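Local coordinates for DNR protein (Pseudomonas aeruginosa, PDB 2Z69) that senses nitric oxide through this N-terminal sensor domain, as a transcriptional regulator of dissimilative nitrate respiration that probably controls genes through a DNA-binding domain missing from this fragment, at the interface of chains A and B. Numbering follows the deposited sequence. Chains: chain A/B, DNR protein.

Contact 1: the interface of chains A and B. Residues chain A 151-153; chain B 79, 86-89.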
# COMPACT_ATOMS: atom_id res chain seq x y z
N LEU A 151 -6.29 4.08 13.09
CA LEU A 151 -5.85 2.69 12.90
C LEU A 151 -6.69 2.04 11.82
O LEU A 151 -6.68 0.84 11.66
CB LEU A 151 -5.87 1.86 14.21
CG LEU A 151 -5.19 2.34 15.50
CD1 LEU A 151 -5.07 1.19 16.51
CD2 LEU A 151 -3.83 2.92 15.21
N SER A 152 -7.40 2.86 11.06
CA SER A 152 -8.25 2.39 9.99
C SER A 152 -7.62 2.74 8.65
O SER A 152 -6.72 3.58 8.57
CB SER A 152 -9.64 3.00 10.10
OG SER A 152 -10.44 2.32 11.05
N LEU A 153 -8.09 2.08 7.60
CA LEU A 153 -7.61 2.36 6.25
C LEU A 153 -8.63 3.14 5.41
O LEU A 153 -9.82 3.21 5.74
CB LEU A 153 -7.19 1.06 5.55
CG LEU A 153 -5.95 0.39 6.12
CD1 LEU A 153 -5.66 -0.89 5.37
CD2 LEU A 153 -4.77 1.32 6.03
N GLU B 79 -9.98 7.98 17.22
CA GLU B 79 -11.27 7.86 16.56
C GLU B 79 -12.32 7.29 17.51
O GLU B 79 -12.01 6.67 18.52
CB GLU B 79 -11.15 6.98 15.32
CG GLU B 79 -10.33 5.71 15.58
CD GLU B 79 -9.87 4.98 14.30
OE1 GLU B 79 -10.68 4.84 13.34
OE2 GLU B 79 -8.69 4.52 14.27
N THR B 86 -15.28 -1.13 10.86
CA THR B 86 -14.10 -1.91 11.26
C THR B 86 -13.13 -0.97 11.90
O THR B 86 -13.24 0.22 11.73
CB THR B 86 -13.37 -2.62 10.07
OG1 THR B 86 -13.12 -1.66 9.01
CG2 THR B 86 -14.23 -3.78 9.52
N PHE B 87 -12.18 -1.52 12.65
CA PHE B 87 -11.10 -0.75 13.19
C PHE B 87 -9.87 -1.62 13.39
O PHE B 87 -9.98 -2.85 13.47
CB PHE B 87 -11.51 0.01 14.48
CG PHE B 87 -11.97 -0.88 15.63
CD1 PHE B 87 -13.32 -1.21 15.79
CD2 PHE B 87 -11.06 -1.28 16.59
CE1 PHE B 87 -13.74 -1.96 16.88
CE2 PHE B 87 -11.45 -2.03 17.68
CZ PHE B 87 -12.78 -2.38 17.83
N ALA B 88 -8.70 -0.99 13.43
CA ALA B 88 -7.42 -1.69 13.61
C ALA B 88 -6.88 -2.44 12.37
O ALA B 88 -5.85 -3.11 12.47
CB ALA B 88 -7.47 -2.62 14.88
N GLU B 89 -7.54 -2.32 11.22
CA GLU B 89 -7.10 -3.04 10.02
C GLU B 89 -5.77 -2.48 9.48
O GLU B 89 -4.99 -3.20 8.85
CB GLU B 89 -8.15 -3.00 8.92
CG GLU B 89 -8.48 -1.60 8.41
CD GLU B 89 -9.72 -0.99 9.08
OE1 GLU B 89 -10.00 -1.33 10.24
OE2 GLU B 89 -10.41 -0.18 8.44
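The carboxylate of B:Glu89 lies flat beneath the C-terminal tail of chain A. A:Ser152 CA sits over one face, 3.8 Å from B:Glu89 CD, with A:Leu153 N and A:Ser152 OG above the same face. From the opposite side B:Thr86 OG1, a hydroxyl of the same chain, makes a weak hydrogen bond to B:Glu89 OE2 at 3.1 Å, tilted from the carboxylate plane. The amide of A:Leu153 reaches B:Glu89 OE2 in a weak but straight bond of 3.3 Å, with 170° at the hydrogen. A second carboxylate, that of B:Glu79, meets the tail by its oxygens. A:Leu151 N gives B:Glu79 OE2 a hydrogen bond of 2.7 Å, nearly linear (174°) and directed close to the C-O axis, while A:Ser152 OG bonds weakly to OE1. Each acid is thus approached by a backbone N-H, firmly at B:Glu79 and weakly, from above the face, at B:Glu89.

In B:Glu89, CG is placed between backbone N and carbonyl carbon (chi1 62°) and the chain bends at chi2, which folds the carboxylate under the tail. B:Glu79 remains extended beyond CG and reaches across from strand 75-82. Apolar contact is modest: A:Leu151 CB rests on B:Ala88 CA at 3.9 Å, and the A:Leu153 side chain runs antiparallel past that of B:Glu89, CG to CG. Bonds from main-chain amides depend on the path of the tail more than on its side chains. In this fragment the site docks the end of one chain on the other subunit, adding to the dimer contact; in the full-length protein the continuing chain may lie differently.

Contact 2: the interface of chains A and B. Residues chain A 93, 123-124, 130; chain B 127, 130-131, 134.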
# COMPACT_ATOMS: atom_id res chain seq x y z
N PHE A 93 1.29 5.65 -7.40
CA PHE A 93 0.60 5.36 -6.14
C PHE A 93 0.53 6.63 -5.28
O PHE A 93 0.74 6.61 -4.06
CB PHE A 93 1.29 4.20 -5.41
CG PHE A 93 1.56 3.02 -6.32
CD1 PHE A 93 2.80 2.87 -6.94
CD2 PHE A 93 0.56 2.08 -6.58
CE1 PHE A 93 3.03 1.76 -7.82
CE2 PHE A 93 0.79 0.98 -7.44
CZ PHE A 93 2.02 0.85 -8.06
N LEU A 123 -0.17 -5.06 -13.31
CA LEU A 123 -0.44 -5.17 -11.88
C LEU A 123 -1.85 -5.71 -11.61
O LEU A 123 -2.04 -6.51 -10.69
CB LEU A 123 -0.26 -3.80 -11.23
CG LEU A 123 -0.49 -3.68 -9.73
CD1 LEU A 123 0.40 -4.72 -9.02
CD2 LEU A 123 -0.12 -2.26 -9.30
N GLN A 124 -2.82 -5.29 -12.42
CA GLN A 124 -4.20 -5.80 -12.34
C GLN A 124 -4.31 -7.34 -12.37
O GLN A 124 -5.32 -7.87 -11.93
CB GLN A 124 -5.09 -5.22 -13.49
CG GLN A 124 -5.75 -3.91 -13.15
CD GLN A 124 -7.05 -3.66 -13.91
OE1 GLN A 124 -8.10 -3.39 -13.30
NE2 GLN A 124 -6.99 -3.73 -15.23
N ALA A 130 1.23 -7.06 -6.51
CA ALA A 130 0.35 -6.25 -5.65
C ALA A 130 0.71 -6.40 -4.15
O ALA A 130 0.68 -5.43 -3.40
CB ALA A 130 -1.09 -6.61 -5.87
N THR B 127 -6.67 -10.51 -6.14
CA THR B 127 -6.01 -9.31 -6.72
C THR B 127 -6.84 -8.04 -6.55
O THR B 127 -6.30 -7.06 -6.09
CB THR B 127 -5.62 -9.48 -8.18
OG1 THR B 127 -5.43 -10.86 -8.47
CG2 THR B 127 -4.34 -8.72 -8.49
N ALA B 130 -6.35 -6.83 -3.06
CA ALA B 130 -4.99 -6.30 -2.92
C ALA B 130 -4.89 -4.89 -3.50
O ALA B 130 -4.37 -4.00 -2.84
CB ALA B 130 -3.99 -7.23 -3.56
N LEU B 131 -5.41 -4.71 -4.71
CA LEU B 131 -5.40 -3.41 -5.39
C LEU B 131 -6.19 -2.33 -4.66
O LEU B 131 -5.78 -1.16 -4.64
CB LEU B 131 -5.91 -3.54 -6.84
CG LEU B 131 -5.08 -4.45 -7.76
CD1 LEU B 131 -5.48 -4.22 -9.21
CD2 LEU B 131 -3.55 -4.26 -7.57
N LEU B 134 -4.18 -1.29 -1.72
CA LEU B 134 -3.08 -0.54 -2.28
C LEU B 134 -3.52 0.92 -2.53
O LEU B 134 -2.78 1.85 -2.23
CB LEU B 134 -2.60 -1.22 -3.59
CG LEU B 134 -1.17 -1.05 -4.09
CD1 LEU B 134 -0.14 -1.00 -2.97
CD2 LEU B 134 -0.84 -2.18 -5.04
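A:Ala130 and B:Ala130 meet methyl to methyl, CB to CB at 3.8 Å, where the dimerisation helices of this CRP/FNR-family regulator pack together (127-141 in chain A, 127-140 in chain B). The small side chains let the two helices come close at this level. Next to the alanine pair, B:Leu131 sends its two methyl branches to different neighbours. CD2 touches both the methyl of A:Ala130 and the branch point of A:Leu123, lying 3.8 Å from A:Leu123 CG. The leucines of this second pair slide past each other in opposite directions. CD1 instead bears on the turn that follows helix 116-123, 3.7 Å from A:Gln124 CA, and also packs on the first part of the glutamine side chain, at CG, with B:Leu131 running across that side chain at about a right angle. With CG opposite its carbonyl carbon (chi1 -62°), B:Leu131 projects from its helix against A:Leu123, A:Gln124 and A:Ala130.

Farther along helix 127-140, B:Leu134 continues the apolar strip. Its CD2 is 4.0 Å from the carbonyl oxygen A:Ala130 O and 4.3 Å from A:Phe93 CE2, a looser approach to the ring. Within chain A, A:Leu123 CD2 lies at the edge of that ring and in its plane; A:Leu123 CG is anti to the backbone N (chi1 -180°), so that one branch faces the phenylalanine while the branch point meets B:Leu131. A:Leu123 therefore connects the 3-10 helix 89-93 with the partner's helix.

Toward the polar rim, at the start of its helix, the methyl CG2 of B:Thr127 is the branch that faces the carbonyl oxygens of the turn, 3.7 Å from A:Gln124 O, with A:Leu123 O slightly farther away.

The C-alpha centres of contact 1 and contact 2 lie about 20 Å apart. Both belong to the same two-fold interface, and each recurs with the chains exchanged. Contact 2 is built on the helix beginning at residue 127; contact 1 uses the chain end well beyond that helix, carried over to the partner. The 3-10 helix 89-93 takes part in both: its first residue, in chain B, receives the tail, and its last, in chain A, lies near the partner's helix. Each subunit may thus have its sensor domain tied to its mate at two levels, a plausible route for coupling domain position to the dimer.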